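Local coordinates for cellulose 1,4-beta-cellobiosidase (Thermobifida fusca, PDB 4JJJ), which probably hydrolyses cellulose chains, releasing cellobiose, through a family 48 glycoside hydrolase catalytic domain, the part of a longer protein present here, at residues T36-A41 with V615-F620; M120-V125 with G280-P285; T508-A513 with T520-A525. The protein carries 1 engineered substitution. All coordinates share one frame; numbering follows the deposited sequence. Where two conformers were deposited one is given.

How the contacts relate
The three contacts lie within the single family 48 catalytic domain, an (alpha/alpha)6 barrel, and do not touch one another. Contact 1 joins 36-41 to 615-620, tying an early loop to the one leading into helix 620-637; contacts 2 and 3 are both nested inside the span it closes, contact 2 ending before contact 3 begins. Contact 2 pairs two outer loops on the opposite side of the chain's centre, about 42 Å from contact 1 between centres. In contact 3 helix 499-516 turns back into helix 519-533; its centre is about 28 Å from that of contact 1 and about 49 Å from that of contact 2. Contact 1 lines a glycan pocket, and contact 3 lies close to a calcium site.

Contact 1: residues T36-A41 with V615-F620; sequences TMIVEA and VERHRF. With ZN (zinc ion), chain Y; GLC (alpha-D-glucopyranose), chain C; BGC (beta-D-glucopyranose), chain B; BGC (beta-D-glucopyranose), chain D.
Glu-40 and Arg-619 meet tip to tip in a side-on bidentate salt bridge on the wall of a glycan pocket in the (alpha/alpha)6 catalytic domain. Arg-619 NH2 gives a hydrogen to Glu-40 OE1 at 2.8 Å and Arg-619 NE one to Glu-40 OE2 at 2.9 Å, both oxygens using their syn lone pairs. The bonds are nearly straight and the two planar groups lie only 6° apart. Glu-40 OE2 also accepts from O2 of the chain D glucose at 2.7 Å, while C6 of the glucose modelled alternatively as GLC or chain B BGC lies over one face of the Arg-619 guanidinium. His-32 NE2 is a further partner of OE2, and Glu-545 bridges to both Arg-619 and Arg-617.

In the next shell, Ile-38 packs against both arginines. Its CG1, anti to the backbone N (chi1 -179°), sits 3.8 Å above the centre of the Arg-617 guanidinium, and its CD1 reaches Arg-619 NE. Three waters join Arg-617 to the opposing loop: one links NE to Met-37 O, another NH2 to Val-39 N, and the third NH1 to Glu-40 OE1, which therefore takes a hydrogen from a water as well as from Arg-619. Arg-617 NH2 also bonds directly to Met-37 O at 3.0 Å; NH2 lies on a lone pair in the carbonyl plane, while Met-37 O sits 23° out of the guanidinium plane.

Contact 2: residues M120-V125 with G280-P285; sequences MNNVPV and GATSCP
Val-123 packs both its methyls against Ala-281, and this is the tight part of the contact. Its CG2 lies 3.7 Å from Ala-281 CB, and its CG1, anti to the backbone N (chi1 166°), comes within 3.4 Å of Ala-281 O. The ring of Pro-124 continues the patch, with CD 3.6 Å from Ala-281 O and 3.7 Å from Thr-282 O. No hydrogen bond crosses between the segments. An alanine in place of Val-123 would probably open a gap beside the Ala-281 methyl and carbonyl, with CG1 and CG2 gone.

On the exposed side, the Thr-282 methyl CG2 lies 3.7 Å from both the carbonyl O and the side-chain ND2 of Asn-122, the two side chains crossing obliquely at the surface. Each loop is shaped by its own turn: Met-120 to Val-123 form a type I beta turn, while Gly-280 O accepts from the N atoms of Ser-283 and Cys-284. Lys-273 NZ joins the two loops by bonding to the carbonyls of Pro-124, Ala-281 and Cys-284, and a disulfide ties Cys-284 to Cys-278. The contact thus brings the loop between strand 117-118 and helix 131-138 against the one between helix 250-263 and strand 302-306.

Contact 3: residues T508-A513 with T520-A525; sequences TLMYYA and TALATA
The ring of Tyr-512 meets the opposing helix at its edge, where Ala-521 CB lies in the ring plane, 3.9 Å from CD2. No atom of segment 520-525 lies over either face. CG of Tyr-512 stands anti to the backbone N (chi1 175°), the position from which the CD2 edge of the ring meets Ala-521. Beyond the ring the hydroxyl is hydrogen-bonded to Asp-442, a ligand of a bound calcium ion, making Tyr-512 a second-shell residue of that site.

Ala-521 CB is also met by Leu-509 CD2 and by Ala-513 CB, so a single methyl is touched by three side chains of segment 508-513. Leu-509 spreads further over the opposing helix: its CB lies 3.6 Å from Ala-521 O and 3.9 Å from Ala-525 CB, while its CD1 touches Thr-524 CG2 at 3.6 Å.

The two segments belong to a helical hairpin, in which helix 499-516 is followed after a short turn by helix 519-533, within the (alpha/alpha)6 barrel of the catalytic domain. The segment axes approach to 8.1 Å, with 148° between their N-to-C directions. Alanines on both sides of the interface suit this close approach, since Ala-513, Ala-521 and Ala-525 each direct their CB toward the partner helix.

Met-510 CG meets the same Ala-525 methyl at 3.6 Å and lies more loosely against Leu-522 CD1. Helix 620-637 adjoins Met-510 and Leu-522, touching the first through His-633 and Leu-636 and the second through Phe-637. Helix 435-450 packs beside Leu-509, Tyr-512 and Thr-524. Nearer the turn, Ala-513 CB rests 3.9 Å from Leu-522 CB.

Contact 1: residues T36-A41 with V615-F620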
loop_
_atom_site.group_PDB
_atom_site.type_symbol
_atom_site.label_atom_id
_atom_site.label_comp_id
_atom_site.label_asym_id
_atom_site.label_seq_id
_atom_site.Cartn_x
_atom_site.Cartn_y
_atom_site.Cartn_z
ATOM N N THR A 36 3.813 -16.917 10.397
ATOM C CA THR A 36 4.524 -16.960 9.170
ATOM C C THR A 36 3.713 -17.323 7.947
ATOM O O THR A 36 4.008 -16.863 6.876
ATOM C CB THR A 36 5.738 -17.861 9.299
ATOM O OG1 THR A 36 5.312 -19.127 9.855
ATOM C CG2 THR A 36 6.823 -17.191 10.110
ATOM N N MET A 37 2.698 -18.176 8.112
ATOM C CA MET A 37 1.906 -18.687 6.924
ATOM C C MET A 37 0.712 -17.788 6.663
ATOM O O MET A 37 -0.364 -17.956 7.283
ATOM C CB MET A 37 1.512 -20.140 7.052
ATOM C CG MET A 37 0.820 -20.705 5.782
ATOM S SD MET A 37 0.778 -22.506 5.725
ATOM C CE MET A 37 -0.096 -22.738 4.207
ATOM N N ILE A 38 0.910 -16.886 5.709
ATOM C CA ILE A 38 -0.061 -15.895 5.389
ATOM C C ILE A 38 0.237 -15.412 3.986
ATOM O O ILE A 38 1.374 -15.084 3.658
ATOM C CB ILE A 38 -0.047 -14.709 6.438
ATOM C CG1 ILE A 38 -1.127 -13.653 6.087
ATOM C CG2 ILE A 38 1.308 -14.099 6.586
ATOM C CD1 ILE A 38 -1.403 -12.780 7.285
ATOM N N VAL A 39 -0.802 -15.385 3.137
ATOM C CA VAL A 39 -0.634 -15.081 1.738
ATOM C C VAL A 39 -1.800 -14.159 1.289
ATOM O O VAL A 39 -2.976 -14.565 1.221
ATOM C CB VAL A 39 -0.618 -16.365 0.845
ATOM C CG1 VAL A 39 -0.436 -16.024 -0.594
ATOM C CG2 VAL A 39 0.478 -17.337 1.419
ATOM N N GLU A 40 -1.475 -12.864 1.086
ATOM C CA GLU A 40 -2.566 -11.890 0.857
ATOM C C GLU A 40 -2.146 -10.677 0.069
ATOM O O GLU A 40 -2.907 -10.135 -0.725
ATOM C CB GLU A 40 -3.289 -11.501 2.156
ATOM C CG GLU A 40 -2.412 -10.848 3.218
ATOM C CD GLU A 40 -3.027 -10.870 4.641
ATOM O OE1 GLU A 40 -3.971 -11.636 4.877
ATOM O OE2 GLU A 40 -2.511 -9.998 5.401
ATOM N N ALA A 41 -0.963 -10.159 0.299
ATOM C CA ALA A 41 -0.373 -9.049 -0.391
ATOM C C ALA A 41 1.127 -9.251 -0.424
ATOM O O ALA A 41 1.617 -9.608 -1.452
ATOM C CB ALA A 41 -0.817 -7.649 0.092
ATOM N N VAL A 615 -7.675 -19.687 12.253
ATOM C CA VAL A 615 -6.466 -19.126 12.842
ATOM C C VAL A 615 -6.822 -17.787 13.497
ATOM O O VAL A 615 -7.806 -17.161 13.130
ATOM C CB VAL A 615 -5.389 -18.929 11.754
ATOM C CG1 VAL A 615 -4.991 -20.231 11.063
ATOM C CG2 VAL A 615 -5.800 -17.936 10.701
ATOM N N GLU A 616 -5.996 -17.355 14.445
ATOM C CA GLU A 616 -6.181 -16.080 15.105
ATOM C C GLU A 616 -4.879 -15.305 14.844
ATOM O O GLU A 616 -3.853 -15.551 15.529
ATOM C CB GLU A 616 -6.518 -16.195 16.581
ATOM C CG GLU A 616 -7.882 -16.846 16.795
ATOM C CD GLU A 616 -8.599 -16.542 18.035
ATOM O OE1 GLU A 616 -8.159 -15.657 18.773
ATOM O OE2 GLU A 616 -9.709 -17.145 18.157
ATOM N N ARG A 617 -4.866 -14.428 13.811
ATOM C CA ARG A 617 -3.642 -13.836 13.334
ATOM C C ARG A 617 -3.375 -12.447 14.001
ATOM O O ARG A 617 -4.328 -11.715 14.339
ATOM C CB ARG A 617 -3.707 -13.631 11.798
ATOM C CG ARG A 617 -3.538 -14.950 11.060
ATOM C CD ARG A 617 -4.055 -14.869 9.694
ATOM N NE ARG A 617 -3.500 -15.938 8.843
ATOM C CZ ARG A 617 -3.750 -16.017 7.530
ATOM N NH1 ARG A 617 -4.675 -15.250 6.954
ATOM N NH2 ARG A 617 -3.101 -16.925 6.791
ATOM N N HIS A 618 -2.110 -12.135 14.095
ATOM C CA HIS A 618 -1.597 -10.866 14.689
ATOM C C HIS A 618 -0.779 -10.195 13.587
ATOM O O HIS A 618 0.452 -10.231 13.536
ATOM C CB HIS A 618 -0.799 -11.208 15.920
ATOM C CG HIS A 618 -1.628 -11.923 16.931
ATOM N ND1 HIS A 618 -1.719 -13.281 16.899
ATOM C CD2 HIS A 618 -2.437 -11.531 17.963
ATOM C CE1 HIS A 618 -2.544 -13.709 17.837
ATOM N NE2 HIS A 618 -2.956 -12.670 18.528
ATOM N N ARG A 619 -1.457 -9.475 12.669
ATOM C CA ARG A 619 -0.876 -8.626 11.632
ATOM C C ARG A 619 -0.387 -7.359 12.300
ATOM O O ARG A 619 -1.113 -6.741 13.032
ATOM C CB ARG A 619 -1.876 -8.275 10.560
ATOM C CG ARG A 619 -2.337 -9.514 9.743
ATOM C CD ARG A 619 -3.488 -9.034 8.808
ATOM N NE ARG A 619 -3.959 -10.137 7.966
ATOM C CZ ARG A 619 -4.871 -11.021 8.311
ATOM N NH1 ARG A 619 -5.433 -10.994 9.493
ATOM N NH2 ARG A 619 -5.210 -11.937 7.422
ATOM N N PHE A 620 0.834 -7.013 12.015
ATOM C CA PHE A 620 1.425 -5.791 12.650
ATOM C C PHE A 620 0.552 -4.544 12.497
ATOM O O PHE A 620 0.232 -3.844 13.462
ATOM C CB PHE A 620 2.814 -5.556 12.156
ATOM C CG PHE A 620 3.524 -4.405 12.841
ATOM C CD1 PHE A 620 4.032 -4.555 14.150
ATOM C CD2 PHE A 620 3.658 -3.145 12.262
ATOM C CE1 PHE A 620 4.670 -3.526 14.818
ATOM C CE2 PHE A 620 4.282 -2.112 12.946
ATOM C CZ PHE A 620 4.789 -2.292 14.225
HETATM ZN ZN ZN Y . -10.716 -16.254 19.531
HETATM C C1 GLC C . -8.456 -10.216 4.409
HETATM C C2 GLC C . -8.352 -9.524 3.110
HETATM C C3 GLC C . -6.881 -9.122 2.825
HETATM C C4 GLC C . -6.321 -8.273 3.972
HETATM C C5 GLC C . -6.579 -9.057 5.261
HETATM C C6 GLC C . -6.201 -8.357 6.534
HETATM O O1 GLC C . -7.679 -11.330 4.208
HETATM O O2 GLC C . -8.695 -10.494 2.026
HETATM O O3 GLC C . -6.752 -8.484 1.565
HETATM O O4 GLC C . -4.892 -8.138 3.822
HETATM O O5 GLC C . -7.974 -9.334 5.401
HETATM O O6 GLC C . -6.991 -7.229 6.666
HETATM C C2 BGC B . -8.498 -9.086 2.874
HETATM C C3 BGC B . -7.033 -8.745 2.625
HETATM C C4 BGC B . -6.377 -8.196 3.910
HETATM C C5 BGC B . -6.669 -8.997 5.193
HETATM C C6 BGC B . -6.294 -8.250 6.475
HETATM C C1 BGC B . -8.660 -9.914 4.126
HETATM O O1 BGC B . -10.100 -10.117 4.308
HETATM O O2 BGC B . -8.914 -9.805 1.665
HETATM O O3 BGC B . -6.904 -7.793 1.565
HETATM O O4 BGC B . -4.956 -8.114 3.789
HETATM O O5 BGC B . -8.065 -9.280 5.285
HETATM O O6 BGC B . -7.064 -7.093 6.681
HETATM C C2 BGC D . -2.974 -6.836 3.900
HETATM C C3 BGC D . -2.342 -5.461 3.700
HETATM C C4 BGC D . -2.789 -4.854 2.338
HETATM C C5 BGC D . -4.320 -4.959 2.127
HETATM C C6 BGC D . -4.694 -4.531 0.727
HETATM C C1 BGC D . -4.479 -6.800 3.708
HETATM O O2 BGC D . -2.720 -7.292 5.223
HETATM O O3 BGC D . -0.905 -5.629 3.784
HETATM O O4 BGC D . -2.353 -3.480 2.293
HETATM O O5 BGC D . -4.712 -6.316 2.371
HETATM O O6 BGC D . -4.019 -5.311 -0.241
HETATM O O HOH W 1 -1.450 -17.650 9.766
HETATM O O HOH W 2 -3.423 -16.366 4.024
HETATM O O HOH W 3 -4.970 -14.067 4.298
HETATM O O HOH W 4 -11.115 -14.282 19.250
HETATM O O HOH W 5 -10.333 -16.604 21.501
HETATM O O HOH W 6 -12.392 -17.225 19.388
#

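Contact 2: residues M120-V125 with G280-P285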
loop_
_atom_site.group_PDB
_atom_site.type_symbol
_atom_site.label_atom_id
_atom_site.label_comp_id
_atom_site.label_asym_id
_atom_site.label_seq_id
_atom_site.Cartn_x
_atom_site.Cartn_y
_atom_site.Cartn_z
ATOM N N MET A 120 9.139 -1.078 -26.479
ATOM C CA MET A 120 8.598 -0.429 -27.695
ATOM C C MET A 120 9.119 1.000 -27.801
ATOM O O MET A 120 8.700 1.923 -27.123
ATOM C CB MET A 120 7.080 -0.485 -27.739
ATOM C CG MET A 120 6.533 -1.894 -27.777
ATOM S SD MET A 120 4.758 -1.992 -27.868
ATOM C CE MET A 120 4.553 -3.770 -28.016
ATOM N N ASN A 121 10.123 1.194 -28.616
ATOM C CA ASN A 121 10.666 2.544 -28.780
ATOM C C ASN A 121 9.817 3.545 -29.558
ATOM O O ASN A 121 10.119 4.785 -29.472
ATOM C CB ASN A 121 12.026 2.488 -29.515
ATOM C CG ASN A 121 13.071 1.797 -28.698
ATOM O OD1 ASN A 121 13.159 2.007 -27.491
ATOM N ND2 ASN A 121 13.829 0.921 -29.325
ATOM N N ASN A 122 8.807 3.085 -30.259
ATOM C CA ASN A 122 7.904 3.991 -31.052
ATOM C C ASN A 122 6.830 4.641 -30.200
ATOM O O ASN A 122 6.076 5.453 -30.700
ATOM C CB ASN A 122 7.260 3.266 -32.249
ATOM C CG ASN A 122 6.314 2.139 -31.855
ATOM O OD1 ASN A 122 6.268 1.674 -30.723
ATOM N ND2 ASN A 122 5.541 1.690 -32.817
ATOM N N VAL A 123 6.753 4.287 -28.900
ATOM C CA VAL A 123 5.744 4.879 -28.042
ATOM C C VAL A 123 6.374 6.059 -27.325
ATOM O O VAL A 123 7.370 5.896 -26.660
ATOM C CB VAL A 123 5.215 3.845 -27.068
ATOM C CG1 VAL A 123 4.437 4.533 -25.976
ATOM C CG2 VAL A 123 4.367 2.809 -27.766
ATOM N N PRO A 124 5.850 7.263 -27.539
ATOM C CA PRO A 124 6.395 8.429 -26.874
ATOM C C PRO A 124 6.273 8.376 -25.328
ATOM O O PRO A 124 5.245 7.981 -24.843
ATOM C CB PRO A 124 5.601 9.579 -27.458
ATOM C CG PRO A 124 4.929 9.051 -28.665
ATOM C CD PRO A 124 4.795 7.602 -28.522
ATOM N N VAL A 125 7.364 8.710 -24.675
ATOM C CA VAL A 125 7.475 8.906 -23.220
ATOM C C VAL A 125 7.730 10.389 -22.973
ATOM O O VAL A 125 8.567 11.096 -23.635
ATOM C CB VAL A 125 8.546 7.990 -22.629
ATOM C CG1 VAL A 125 8.748 8.070 -21.105
ATOM C CG2 VAL A 125 8.211 6.550 -23.030
ATOM N N GLY A 280 -4.250 4.977 -27.190
ATOM C CA GLY A 280 -3.298 4.656 -28.253
ATOM C C GLY A 280 -1.895 5.017 -27.790
ATOM O O GLY A 280 -1.533 6.186 -27.699
ATOM N N ALA A 281 -1.090 4.013 -27.474
ATOM C CA ALA A 281 0.208 4.272 -27.002
ATOM C C ALA A 281 1.096 5.098 -27.948
ATOM O O ALA A 281 1.801 5.953 -27.488
ATOM C CB ALA A 281 0.891 3.006 -26.581
ATOM N N THR A 282 0.972 4.924 -29.286
ATOM C CA THR A 282 1.800 5.729 -30.196
ATOM C C THR A 282 1.225 7.108 -30.461
ATOM O O THR A 282 1.989 7.961 -30.829
ATOM C CB THR A 282 2.020 5.023 -31.577
ATOM O OG1 THR A 282 0.717 4.678 -32.082
ATOM C CG2 THR A 282 2.805 3.775 -31.359
ATOM N N SER A 283 -0.049 7.321 -30.142
ATOM C CA SER A 283 -0.816 8.542 -30.413
ATOM C C SER A 283 -0.795 9.480 -29.236
ATOM O O SER A 283 -0.626 10.676 -29.413
ATOM C CB SER A 283 -2.302 8.238 -30.684
ATOM O OG SER A 283 -2.467 7.677 -31.956
ATOM N N CYS A 284 -0.972 8.932 -28.037
ATOM C CA CYS A 284 -1.010 9.784 -26.808
ATOM C C CYS A 284 0.329 10.437 -26.632
ATOM O O CYS A 284 1.313 9.752 -26.522
ATOM C CB CYS A 284 -1.480 8.970 -25.641
ATOM S SG CYS A 284 -1.530 10.018 -24.122
ATOM N N PRO A 285 0.383 11.752 -26.572
ATOM C CA PRO A 285 1.670 12.406 -26.593
ATOM C C PRO A 285 2.411 12.354 -25.295
ATOM O O PRO A 285 1.819 12.302 -24.194
ATOM C CB PRO A 285 1.363 13.884 -26.886
ATOM C CG PRO A 285 -0.031 14.035 -26.612
ATOM C CD PRO A 285 -0.727 12.719 -26.680
#

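Contact 3: residues T508-A513 with T520-A525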
loop_
_atom_site.group_PDB
_atom_site.type_symbol
_atom_site.label_atom_id
_atom_site.label_comp_id
_atom_site.label_asym_id
_atom_site.label_seq_id
_atom_site.Cartn_x
_atom_site.Cartn_y
_atom_site.Cartn_z
ATOM N N THR A 508 -12.665 6.132 12.268
ATOM C CA THR A 508 -13.379 6.951 11.330
ATOM C C THR A 508 -14.607 7.559 11.987
ATOM O O THR A 508 -14.868 8.772 11.862
ATOM C CB THR A 508 -13.865 6.082 10.095
ATOM O OG1 THR A 508 -12.712 5.610 9.435
ATOM C CG2 THR A 508 -14.579 6.884 9.071
ATOM N N LEU A 509 -15.329 6.727 12.678
ATOM C CA LEU A 509 -16.556 7.134 13.361
ATOM C C LEU A 509 -16.295 8.136 14.519
ATOM O O LEU A 509 -17.042 9.092 14.680
ATOM C CB LEU A 509 -17.321 5.889 13.877
ATOM C CG LEU A 509 -17.879 4.988 12.727
ATOM C CD1 LEU A 509 -18.463 3.713 13.261
ATOM C CD2 LEU A 509 -18.897 5.720 11.907
ATOM N N MET A 510 -15.236 7.920 15.250
ATOM C CA MET A 510 -14.865 8.815 16.363
ATOM C C MET A 510 -14.476 10.206 15.861
ATOM O O MET A 510 -14.981 11.190 16.431
ATOM C CB MET A 510 -13.730 8.204 17.170
ATOM C CG MET A 510 -14.248 7.112 18.137
ATOM S SD MET A 510 -12.983 6.598 19.310
ATOM C CE MET A 510 -11.657 5.974 18.273
ATOM N N TYR A 511 -13.601 10.299 14.863
ATOM C CA TYR A 511 -13.194 11.627 14.332
ATOM C C TYR A 511 -14.405 12.340 13.837
ATOM O O TYR A 511 -14.586 13.586 14.027
ATOM C CB TYR A 511 -12.090 11.472 13.269
ATOM C CG TYR A 511 -10.750 11.121 13.830
ATOM C CD1 TYR A 511 -10.235 9.859 13.667
ATOM C CD2 TYR A 511 -9.958 12.075 14.457
ATOM C CE1 TYR A 511 -8.970 9.577 14.172
ATOM C CE2 TYR A 511 -8.719 11.826 14.983
ATOM C CZ TYR A 511 -8.211 10.558 14.892
ATOM O OH TYR A 511 -6.966 10.199 15.317
ATOM N N TYR A 512 -15.259 11.621 13.080
ATOM C CA TYR A 512 -16.477 12.234 12.568
ATOM C C TYR A 512 -17.425 12.696 13.668
ATOM O O TYR A 512 -17.984 13.809 13.610
ATOM C CB TYR A 512 -17.204 11.232 11.699
ATOM C CG TYR A 512 -18.565 11.711 11.198
ATOM C CD1 TYR A 512 -18.685 12.707 10.200
ATOM C CD2 TYR A 512 -19.698 11.109 11.689
ATOM C CE1 TYR A 512 -19.967 13.122 9.720
ATOM C CE2 TYR A 512 -20.961 11.553 11.243
ATOM C CZ TYR A 512 -21.056 12.509 10.261
ATOM O OH TYR A 512 -22.276 12.829 9.791
ATOM N N ALA A 513 -17.572 11.857 14.667
ATOM C CA ALA A 513 -18.436 12.221 15.798
ATOM C C ALA A 513 -17.935 13.404 16.554
ATOM O O ALA A 513 -18.758 14.218 16.989
ATOM C CB ALA A 513 -18.566 11.033 16.739
ATOM N N THR A 520 -25.030 8.686 16.914
ATOM C CA THR A 520 -25.101 7.317 16.433
ATOM C C THR A 520 -23.703 6.825 16.081
ATOM O O THR A 520 -23.305 5.696 16.371
ATOM C CB THR A 520 -26.014 7.211 15.222
ATOM O OG1 THR A 520 -27.325 7.781 15.567
ATOM C CG2 THR A 520 -26.211 5.747 14.790
ATOM N N ALA A 521 -22.952 7.694 15.423
ATOM C CA ALA A 521 -21.546 7.388 15.065
ATOM C C ALA A 521 -20.723 7.054 16.307
ATOM O O ALA A 521 -19.921 6.083 16.338
ATOM C CB ALA A 521 -20.885 8.475 14.256
ATOM N N LEU A 522 -20.814 7.888 17.341
ATOM C CA LEU A 522 -20.019 7.649 18.525
ATOM C C LEU A 522 -20.460 6.341 19.199
ATOM O O LEU A 522 -19.603 5.575 19.651
ATOM C CB LEU A 522 -20.150 8.764 19.550
ATOM C CG LEU A 522 -19.196 8.584 20.784
ATOM C CD1 LEU A 522 -17.756 8.272 20.466
ATOM C CD2 LEU A 522 -19.319 9.824 21.658
ATOM N N ALA A 523 -21.775 6.109 19.226
ATOM C CA ALA A 523 -22.260 4.852 19.847
ATOM C C ALA A 523 -21.747 3.602 19.160
ATOM O O ALA A 523 -21.321 2.644 19.806
ATOM C CB ALA A 523 -23.768 4.837 20.027
ATOM N N THR A 524 -21.682 3.630 17.860
ATOM C CA THR A 524 -21.113 2.510 17.091
ATOM C C THR A 524 -19.649 2.327 17.407
ATOM O O THR A 524 -19.201 1.220 17.637
ATOM C CB THR A 524 -21.393 2.686 15.567
ATOM O OG1 THR A 524 -22.812 2.860 15.413
ATOM C CG2 THR A 524 -20.925 1.539 14.710
ATOM N N ALA A 525 -18.887 3.433 17.343
ATOM C CA ALA A 525 -17.476 3.390 17.650
ATOM C C ALA A 525 -17.226 2.788 19.023
ATOM O O ALA A 525 -16.351 1.936 19.199
ATOM C CB ALA A 525 -16.892 4.776 17.588
#